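Local coordinates for protein bvu-3222 (PDB 3FYF) that is of unknown function but belongs to the DUF4251 family and, made with a signal sequence, is probably periplasmic, at residues B[33-38]-B[141-146]; B[48-53]-B[162-167]; B[68-73]-B[82-87]. All coordinates share one frame; numbering follows the deposited sequence.

Contact 1: residues B[33-38]-B[141-146]; sequences SVSYVQ and GTNQAS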
loop_
_atom_site.group_PDB
_atom_site.type_symbol
_atom_site.label_atom_id
_atom_site.label_comp_id
_atom_site.label_asym_id
_atom_site.label_seq_id
_atom_site.Cartn_x
_atom_site.Cartn_y
_atom_site.Cartn_z
ATOM N N SER B 33 -6.792 4.103 17.338
ATOM C CA SER B 33 -6.199 3.820 18.641
ATOM C C SER B 33 -6.719 2.526 19.277
ATOM O O SER B 33 -5.945 1.776 19.883
ATOM C CB SER B 33 -6.382 5.009 19.581
ATOM O OG SER B 33 -5.553 6.083 19.167
ATOM N N VAL B 34 -8.018 2.262 19.122
ATOM C CA VAL B 34 -8.630 1.015 19.611
ATOM C C VAL B 34 -8.038 -0.201 18.892
ATOM O O VAL B 34 -7.622 -1.176 19.534
ATOM C CB VAL B 34 -10.190 1.051 19.490
ATOM C CG1 VAL B 34 -10.801 -0.352 19.540
ATOM C CG2 VAL B 34 -10.790 1.938 20.580
ATOM N N SER B 35 -7.975 -0.112 17.565
ATOM C CA SER B 35 -7.400 -1.155 16.718
ATOM C C SER B 35 -5.910 -1.382 16.993
ATOM O O SER B 35 -5.425 -2.504 16.877
ATOM C CB SER B 35 -7.602 -0.802 15.247
ATOM O OG SER B 35 -8.902 -0.298 15.020
ATOM N N TYR B 36 -5.209 -0.306 17.352
ATOM C CA TYR B 36 -3.799 -0.346 17.726
ATOM C C TYR B 36 -3.543 -1.219 18.950
ATOM O O TYR B 36 -2.743 -2.148 18.879
ATOM C CB TYR B 36 -3.285 1.075 17.962
ATOM C CG TYR B 36 -1.875 1.187 18.491
ATOM C CD1 TYR B 36 -0.792 0.698 17.763
ATOM C CD2 TYR B 36 -1.621 1.820 19.704
ATOM C CE1 TYR B 36 0.501 0.824 18.237
ATOM C CE2 TYR B 36 -0.328 1.946 20.190
ATOM C CZ TYR B 36 0.728 1.445 19.448
ATOM O OH TYR B 36 2.008 1.568 19.917
ATOM N N VAL B 37 -4.238 -0.918 20.051
ATOM C CA VAL B 37 -4.132 -1.650 21.321
ATOM C C VAL B 37 -4.489 -3.133 21.139
ATOM O O VAL B 37 -3.793 -4.017 21.655
ATOM C CB VAL B 37 -4.998 -0.974 22.428
ATOM C CG1 VAL B 37 -4.968 -1.764 23.736
ATOM C CG2 VAL B 37 -4.535 0.465 22.673
ATOM N N GLN B 38 -5.548 -3.393 20.371
ATOM C CA GLN B 38 -5.918 -4.752 19.959
ATOM C C GLN B 38 -4.827 -5.469 19.166
ATOM O O GLN B 38 -4.656 -6.680 19.318
ATOM C CB GLN B 38 -7.209 -4.737 19.138
ATOM C CG GLN B 38 -8.487 -4.561 19.957
ATOM C CD GLN B 38 -9.744 -4.560 19.099
ATOM O OE1 GLN B 38 -9.679 -4.542 17.866
ATOM N NE2 GLN B 38 -10.901 -4.576 19.753
ATOM N N GLY B 141 -0.441 3.834 16.696
ATOM C CA GLY B 141 -1.765 4.461 16.722
ATOM C C GLY B 141 -2.729 3.938 15.672
ATOM O O GLY B 141 -3.787 4.523 15.473
ATOM N N THR B 142 -2.360 2.853 14.984
ATOM C CA THR B 142 -3.197 2.211 13.958
ATOM C C THR B 142 -3.061 0.687 14.071
ATOM O O THR B 142 -2.219 0.199 14.823
ATOM C CB THR B 142 -2.754 2.569 12.507
ATOM O OG1 THR B 142 -1.506 1.935 12.229
ATOM C CG2 THR B 142 -2.624 4.075 12.264
ATOM N N ASN B 143 -3.874 -0.060 13.315
ATOM C CA ASN B 143 -3.597 -1.490 13.076
ATOM C C ASN B 143 -3.072 -1.777 11.663
ATOM O O ASN B 143 -3.130 -2.903 11.170
ATOM C CB ASN B 143 -4.777 -2.409 13.463
ATOM C CG ASN B 143 -5.948 -2.377 12.464
ATOM O OD1 ASN B 143 -6.706 -3.340 12.375
ATOM N ND2 ASN B 143 -6.112 -1.274 11.745
ATOM N N GLN B 144 -2.544 -0.738 11.030
ATOM C CA GLN B 144 -2.006 -0.843 9.686
ATOM C C GLN B 144 -0.578 -1.363 9.766
ATOM O O GLN B 144 0.260 -0.825 10.493
ATOM C CB GLN B 144 -2.086 0.511 8.986
ATOM C CG GLN B 144 -3.522 0.970 8.796
ATOM C CD GLN B 144 -3.632 2.422 8.408
ATOM O OE1 GLN B 144 -2.722 2.987 7.797
ATOM N NE2 GLN B 144 -4.759 3.038 8.754
ATOM N N ALA B 145 -0.312 -2.445 9.052
ATOM C CA ALA B 145 0.980 -3.097 9.189
ATOM C C ALA B 145 1.477 -3.677 7.883
ATOM O O ALA B 145 0.685 -4.027 7.008
ATOM C CB ALA B 145 0.927 -4.169 10.280
ATOM N N SER B 146 2.803 -3.766 7.781
ATOM C CA SER B 146 3.501 -4.302 6.627
ATOM C C SER B 146 4.293 -5.549 7.029
ATOM O O SER B 146 5.045 -5.526 8.005
ATOM C CB SER B 146 4.475 -3.256 6.101
ATOM O OG SER B 146 4.872 -3.573 4.783
#
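The Tyr36 ring presents one face to Gly141. The glycine N lies 3.3 Å above the ring plane, over its centre, and Gly141 CA makes a CH-pi contact 4.0 Å from the centroid of the Tyr36 ring. At the edge of the ring, near its plane, sits the carbonyl oxygen of Thr142, 3.3 Å from Tyr36 CD1. The same oxygen takes a CA-H...O contact from Tyr36 CA. CG of Tyr36 stands anti to the backbone N (chi1 174°), which places the ring root beside the turn at Gly141.

At the preceding residue, Ser35 CB packs on the amide group of Asn143, with Ser35 CB to Asn143 CG 3.6 Å. Thr142 OG1 accepts from Gln144 N, an ST turn that shapes the loop just before strand 144-151, and is also hydrogen-bonded to Thr139 O.

The positive phi of Gly141 (77°) favours glycine. Helix 27-44 and this loop share no conventional hydrogen bond between the two segments. They meet by a ring face on the Gly141 peptide and by C-H...O and CH-pi contacts. The polar ends of Ser35 and Tyr36 are bonded to other partners, Gln31 O and Gly117 O.

Contact 2: residues B[48-53]-B[162-167]; sequences FVLEAD and GYLVPY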
loop_
_atom_site.group_PDB
_atom_site.type_symbol
_atom_site.label_atom_id
_atom_site.label_comp_id
_atom_site.label_asym_id
_atom_site.label_seq_id
_atom_site.Cartn_x
_atom_site.Cartn_y
_atom_site.Cartn_z
ATOM N N PHE B 48 -2.582 -13.709 16.261
ATOM C CA PHE B 48 -2.885 -12.630 15.317
ATOM C C PHE B 48 -2.896 -13.068 13.861
ATOM O O PHE B 48 -2.382 -14.129 13.496
ATOM C CB PHE B 48 -1.906 -11.452 15.479
ATOM C CG PHE B 48 -0.467 -11.800 15.184
ATOM C CD1 PHE B 48 0.032 -11.738 13.880
ATOM C CD2 PHE B 48 0.393 -12.163 16.211
ATOM C CE1 PHE B 48 1.350 -12.059 13.608
ATOM C CE2 PHE B 48 1.713 -12.477 15.950
ATOM C CZ PHE B 48 2.193 -12.422 14.643
ATOM N N VAL B 49 -3.474 -12.210 13.031
ATOM C CA VAL B 49 -3.440 -12.387 11.586
ATOM C C VAL B 49 -3.269 -11.017 10.924
ATOM O O VAL B 49 -3.851 -10.024 11.371
ATOM C CB VAL B 49 -4.695 -13.188 11.084
ATOM C CG1 VAL B 49 -5.871 -12.869 11.928
ATOM C CG2 VAL B 49 -5.011 -12.965 9.600
ATOM N N LEU B 50 -2.419 -10.954 9.906
ATOM C CA LEU B 50 -2.395 -9.787 9.044
ATOM C C LEU B 50 -3.215 -10.080 7.801
ATOM O O LEU B 50 -2.861 -10.943 7.006
ATOM C CB LEU B 50 -0.976 -9.343 8.674
ATOM C CG LEU B 50 -1.045 -8.022 7.882
ATOM C CD1 LEU B 50 -0.193 -6.969 8.516
ATOM C CD2 LEU B 50 -0.753 -8.151 6.379
ATOM N N GLU B 51 -4.302 -9.335 7.653
ATOM C CA GLU B 51 -5.205 -9.456 6.520
ATOM C C GLU B 51 -4.716 -8.543 5.394
ATOM O O GLU B 51 -4.857 -7.320 5.483
ATOM C CB GLU B 51 -6.615 -9.052 6.962
ATOM C CG GLU B 51 -7.184 -9.882 8.125
ATOM C CD GLU B 51 -8.547 -9.403 8.591
ATOM O OE1 GLU B 51 -9.284 -10.206 9.203
ATOM O OE2 GLU B 51 -8.881 -8.219 8.357
ATOM N N ALA B 52 -4.140 -9.134 4.347
ATOM C CA ALA B 52 -3.495 -8.367 3.284
ATOM C C ALA B 52 -4.481 -7.634 2.384
ATOM O O ALA B 52 -5.425 -8.229 1.832
ATOM C CB ALA B 52 -2.596 -9.249 2.446
ATOM N N ASP B 53 -4.243 -6.331 2.259
ATOM C CA ASP B 53 -4.935 -5.482 1.309
ATOM C C ASP B 53 -4.191 -5.457 -0.028
ATOM O O ASP B 53 -4.807 -5.530 -1.094
ATOM C CB ASP B 53 -5.047 -4.073 1.872
ATOM C CG ASP B 53 -5.620 -3.101 0.874
ATOM O OD1 ASP B 53 -6.824 -3.221 0.550
ATOM O OD2 ASP B 53 -4.863 -2.225 0.407
ATOM N N GLY B 162 -1.446 -4.469 4.989
ATOM C CA GLY B 162 -2.838 -4.631 5.385
ATOM C C GLY B 162 -3.100 -4.312 6.834
ATOM O O GLY B 162 -2.464 -3.430 7.407
ATOM N N TYR B 163 -4.036 -5.053 7.420
ATOM C CA TYR B 163 -4.551 -4.776 8.757
ATOM C C TYR B 163 -4.220 -5.920 9.706
ATOM O O TYR B 163 -4.490 -7.081 9.404
ATOM C CB TYR B 163 -6.073 -4.526 8.702
ATOM C CG TYR B 163 -6.446 -3.339 7.832
ATOM C CD1 TYR B 163 -6.468 -2.047 8.356
ATOM C CD2 TYR B 163 -6.742 -3.504 6.477
ATOM C CE1 TYR B 163 -6.781 -0.946 7.550
ATOM C CE2 TYR B 163 -7.053 -2.413 5.664
ATOM C CZ TYR B 163 -7.082 -1.145 6.207
ATOM O OH TYR B 163 -7.402 -0.072 5.406
ATOM N N LEU B 164 -3.617 -5.578 10.842
ATOM C CA LEU B 164 -3.237 -6.553 11.862
ATOM C C LEU B 164 -4.330 -6.678 12.933
ATOM O O LEU B 164 -4.565 -5.742 13.702
ATOM C CB LEU B 164 -1.910 -6.135 12.503
ATOM C CG LEU B 164 -1.131 -7.152 13.336
ATOM C CD1 LEU B 164 -0.727 -8.357 12.495
ATOM C CD2 LEU B 164 0.092 -6.478 13.910
ATOM N N VAL B 165 -4.991 -7.835 12.976
ATOM C CA VAL B 165 -6.135 -8.055 13.883
ATOM C C VAL B 165 -5.889 -9.240 14.820
ATOM O O VAL B 165 -5.057 -10.106 14.508
ATOM C CB VAL B 165 -7.492 -8.252 13.113
ATOM C CG1 VAL B 165 -7.946 -6.954 12.460
ATOM C CG2 VAL B 165 -7.407 -9.384 12.097
ATOM N N PRO B 166 -6.580 -9.272 15.988
ATOM C CA PRO B 166 -6.516 -10.489 16.797
ATOM C C PRO B 166 -7.118 -11.668 16.061
ATOM O O PRO B 166 -8.102 -11.504 15.334
ATOM C CB PRO B 166 -7.364 -10.145 18.029
ATOM C CG PRO B 166 -7.378 -8.669 18.084
ATOM C CD PRO B 166 -7.393 -8.233 16.652
ATOM N N TYR B 167 -6.494 -12.833 16.221
ATOM C CA TYR B 167 -7.010 -14.073 15.665
ATOM C C TYR B 167 -8.392 -14.351 16.250
ATOM O O TYR B 167 -8.599 -14.265 17.460
ATOM C CB TYR B 167 -6.051 -15.244 15.935
ATOM C CG TYR B 167 -6.635 -16.599 15.588
ATOM C CD1 TYR B 167 -6.621 -17.066 14.276
ATOM C CD2 TYR B 167 -7.213 -17.408 16.573
ATOM C CE1 TYR B 167 -7.168 -18.303 13.947
ATOM C CE2 TYR B 167 -7.765 -18.647 16.254
ATOM C CZ TYR B 167 -7.736 -19.087 14.940
ATOM O OH TYR B 167 -8.275 -20.311 14.616
#
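Leu164 CG stands anti to the backbone N (chi1 -165°), and its CD1 reaches the Phe48 ring. Phe48 CG takes the position between backbone N and carbonyl carbon (chi1 63°). The two side chains cross obliquely, with Phe48 CD1 to Leu164 CD1 at 3.7 Å. Leu164 CD1 also touches Leu50 CB.

The side chains of Val49, Glu51, Tyr163 and Val165 occupy the other face of the sheet. Val49 and Val165 lie side by side and point the same way, with Val49 CG1 to Val165 CG2 at 3.8 Å. Glu51 crosses Val165 at about a right angle. Its chain is extended beyond CG, and Glu51 OE1 comes to 3.5 Å from Val165 CG2. OE1 is hydrogen-bonded to NE2 of His172, a residue of the C-terminal histidine tag.

Two antiparallel hydrogen-bonded pairs, Val49 with Val165 and Glu51 with Tyr163, join the backbones. Val165 N to Val49 O is 2.9 Å, and Glu51 N to Tyr163 O is also 2.9 Å. Gly162 faces Ala52 in a non-hydrogen-bonded pair, and a CB on Gly162 would clash with Glu51 O.

Tyr163 stacks on Phe64 of the second subunit. Phe48 and Leu164 pack against helix 27-44, and Leu50 against Ala145 and Val147 of strand 144-151. The chemistry is therefore split. The face with Phe48, Leu50 and Leu164 is apolar, whereas the opposite face sets the carboxylate of Glu51 beside a valine methyl. The bond of that carboxylate to the tag says nothing about the natural protein.

Contact 3: residues B[68-73]-B[82-87]; sequences NTNYVE and QTAFTN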
loop_
_atom_site.group_PDB
_atom_site.type_symbol
_atom_site.label_atom_id
_atom_site.label_comp_id
_atom_site.label_asym_id
_atom_site.label_seq_id
_atom_site.Cartn_x
_atom_site.Cartn_y
_atom_site.Cartn_z
ATOM N N ASN B 68 -8.786 -12.948 2.241
ATOM C CA ASN B 68 -9.184 -14.346 2.434
ATOM C C ASN B 68 -8.132 -15.328 1.933
ATOM O O ASN B 68 -7.972 -16.413 2.496
ATOM C CB ASN B 68 -10.522 -14.634 1.739
ATOM C CG ASN B 68 -11.728 -14.190 2.560
ATOM O OD1 ASN B 68 -11.600 -13.740 3.703
ATOM N ND2 ASN B 68 -12.912 -14.321 1.972
ATOM N N THR B 69 -7.419 -14.939 0.875
ATOM C CA THR B 69 -6.430 -15.812 0.234
ATOM C C THR B 69 -4.988 -15.300 0.333
ATOM O O THR B 69 -4.063 -15.922 -0.193
ATOM C CB THR B 69 -6.782 -16.083 -1.250
ATOM O OG1 THR B 69 -6.981 -14.840 -1.937
ATOM C CG2 THR B 69 -8.046 -16.942 -1.363
ATOM N N ASN B 70 -4.806 -14.158 0.990
ATOM C CA ASN B 70 -3.471 -13.623 1.274
ATOM C C ASN B 70 -3.417 -13.132 2.709
ATOM O O ASN B 70 -3.987 -12.096 3.048
ATOM C CB ASN B 70 -3.080 -12.490 0.317
ATOM C CG ASN B 70 -3.085 -12.916 -1.140
ATOM O OD1 ASN B 70 -2.044 -13.259 -1.699
ATOM N ND2 ASN B 70 -4.263 -12.893 -1.763
ATOM N N TYR B 71 -2.751 -13.904 3.558
ATOM C CA TYR B 71 -2.651 -13.569 4.968
ATOM C C TYR B 71 -1.372 -14.101 5.608
ATOM O O TYR B 71 -0.665 -14.932 5.036
ATOM C CB TYR B 71 -3.894 -14.044 5.745
ATOM C CG TYR B 71 -4.155 -15.538 5.710
ATOM C CD1 TYR B 71 -3.585 -16.388 6.659
ATOM C CD2 TYR B 71 -4.997 -16.098 4.748
ATOM C CE1 TYR B 71 -3.821 -17.756 6.638
ATOM C CE2 TYR B 71 -5.248 -17.471 4.720
ATOM C CZ TYR B 71 -4.655 -18.293 5.671
ATOM O OH TYR B 71 -4.883 -19.650 5.657
ATOM N N VAL B 72 -1.088 -13.593 6.799
ATOM C CA VAL B 72 0.012 -14.060 7.622
ATOM C C VAL B 72 -0.576 -14.278 9.016
ATOM O O VAL B 72 -1.161 -13.365 9.592
ATOM C CB VAL B 72 1.183 -13.038 7.623
ATOM C CG1 VAL B 72 2.055 -13.197 8.839
ATOM C CG2 VAL B 72 2.027 -13.176 6.354
ATOM N N GLU B 73 -0.448 -15.492 9.540
ATOM C CA GLU B 73 -1.104 -15.845 10.797
ATOM C C GLU B 73 -0.143 -16.495 11.792
ATOM O O GLU B 73 0.661 -17.324 11.410
ATOM C CB GLU B 73 -2.281 -16.783 10.520
ATOM C CG GLU B 73 -3.198 -16.993 11.713
ATOM C CD GLU B 73 -4.107 -18.190 11.554
ATOM O OE1 GLU B 73 -3.971 -19.132 12.365
ATOM O OE2 GLU B 73 -4.947 -18.192 10.626
ATOM N N GLN B 82 0.195 -17.607 3.915
ATOM C CA GLN B 82 -0.597 -17.968 2.743
ATOM C C GLN B 82 -0.605 -16.845 1.709
ATOM O O GLN B 82 -0.920 -15.695 2.030
ATOM C CB GLN B 82 -2.034 -18.310 3.150
ATOM C CG GLN B 82 -2.917 -18.813 2.004
ATOM C CD GLN B 82 -2.525 -20.199 1.527
ATOM O OE1 GLN B 82 -2.585 -21.163 2.285
ATOM N NE2 GLN B 82 -2.134 -20.305 0.260
ATOM N N THR B 83 -0.255 -17.188 0.473
ATOM C CA THR B 83 -0.385 -16.267 -0.651
ATOM C C THR B 83 -0.847 -16.999 -1.919
ATOM O O THR B 83 -0.679 -18.216 -2.041
ATOM C CB THR B 83 0.914 -15.434 -0.885
ATOM O OG1 THR B 83 0.618 -14.294 -1.701
ATOM C CG2 THR B 83 2.031 -16.257 -1.517
ATOM N N ALA B 84 -1.436 -16.251 -2.847
ATOM C CA ALA B 84 -1.976 -16.818 -4.084
ATOM C C ALA B 84 -0.951 -16.888 -5.223
ATOM O O ALA B 84 -1.286 -17.286 -6.344
ATOM C CB ALA B 84 -3.217 -16.034 -4.523
ATOM N N PHE B 85 0.286 -16.503 -4.928
ATOM C CA PHE B 85 1.369 -16.594 -5.901
ATOM C C PHE B 85 2.334 -17.719 -5.547
ATOM O O PHE B 85 2.317 -18.238 -4.432
ATOM C CB PHE B 85 2.120 -15.264 -5.992
ATOM C CG PHE B 85 1.223 -14.060 -6.001
ATOM C CD1 PHE B 85 0.613 -13.642 -7.172
ATOM C CD2 PHE B 85 0.989 -13.344 -4.837
ATOM C CE1 PHE B 85 -0.212 -12.535 -7.184
ATOM C CE2 PHE B 85 0.163 -12.236 -4.843
ATOM C CZ PHE B 85 -0.438 -11.831 -6.019
ATOM N N THR B 86 3.176 -18.092 -6.506
ATOM C CA THR B 86 3.683 -19.457 -6.592
ATOM C C THR B 86 5.028 -19.591 -5.886
ATOM O O THR B 86 5.131 -20.241 -4.847
ATOM C CB THR B 86 3.835 -19.911 -8.057
ATOM O OG1 THR B 86 2.593 -19.730 -8.748
ATOM C CG2 THR B 86 4.237 -21.376 -8.121
ATOM N N ASN B 87 6.056 -18.973 -6.458
ATOM C CA ASN B 87 7.280 -18.682 -5.722
ATOM C C ASN B 87 7.433 -17.194 -5.424
ATOM O O ASN B 87 8.416 -16.569 -5.823
ATOM C CB ASN B 87 8.501 -19.192 -6.492
ATOM C CG ASN B 87 9.287 -20.230 -5.714
ATOM O OD1 ASN B 87 8.732 -20.955 -4.889
ATOM N ND2 ASN B 87 10.586 -20.307 -5.976
#
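Asn70 OD1 receives two donors from the far strand end. Thr83 OG1 gives its proton to it at 2.9 Å, lying in the carbonyl plane of the amide. Ala84 N also donates to Asn70 OD1, at 3.3 Å, but from above that plane. CG of Asn70 is anti to its carbonyl carbon (chi1 -59°), which starts the amide toward these partners. An alanine at Asn70 would probably leave the Thr83 hydroxyl and the Ala84 N-H without their shared acceptor and free the turn after strand 78-83 to shift.

Beside this grip, Tyr71 and Gln82 form an antiparallel hydrogen-bonded pair. Tyr71 N to Gln82 O and Gln82 N to Tyr71 O are both 3.0 Å. Gln82 CB sits over one face of the Tyr71 ring, offset toward the rim, 3.8 Å from the centroid of the ring in a CH-pi contact. Gln82 CG also lies 3.8 Å from Thr69 O, a van der Waals contact. Asn70 CA adds a CA-H...O contact to Gln82 O. Within 82-87, Gln82 NE2 makes a weak bond to Thr83 O.

The second shell fixes the groups. Asn70 ND2 bonds to Ser66 O, which holds the amide in its rotation. Gln82 OE1 is bonded to Thr101 OG1.

The pair belongs to the beta hairpin of strands 71-75 and 78-83. Strand 48-52 flanks the hairpin through backbone bonds from Ala52 to Asn70 and from Leu50 to Val72. Asn70 and Thr83 both touch Met160 of strand 158-166, and Phe85 meets Phe57 edge-to-face.

In the fold
All three contacts reach one curled antiparallel sheet. Contacts 1 and 2 have centres about 10 Å apart and touch through neighbouring strands 144-151 and 158-166. Contacts 2 and 3 have centres about 12 Å apart and touch through strands 48-52 and 71-75. Contacts 1 and 3 have centres about 22 Å apart and do not touch; contact 2 lies between them, touching both. Along the chain the segments of contacts 1 and 2 alternate, and contact 3 falls between the two halves of both. Contact 2 brings the last strand, 158-166, beside the first, 48-52, while contact 1 sets helix 27-44 against the loop that leads into strand 144-151. Contacts 1 and 2 also meet the second subunit.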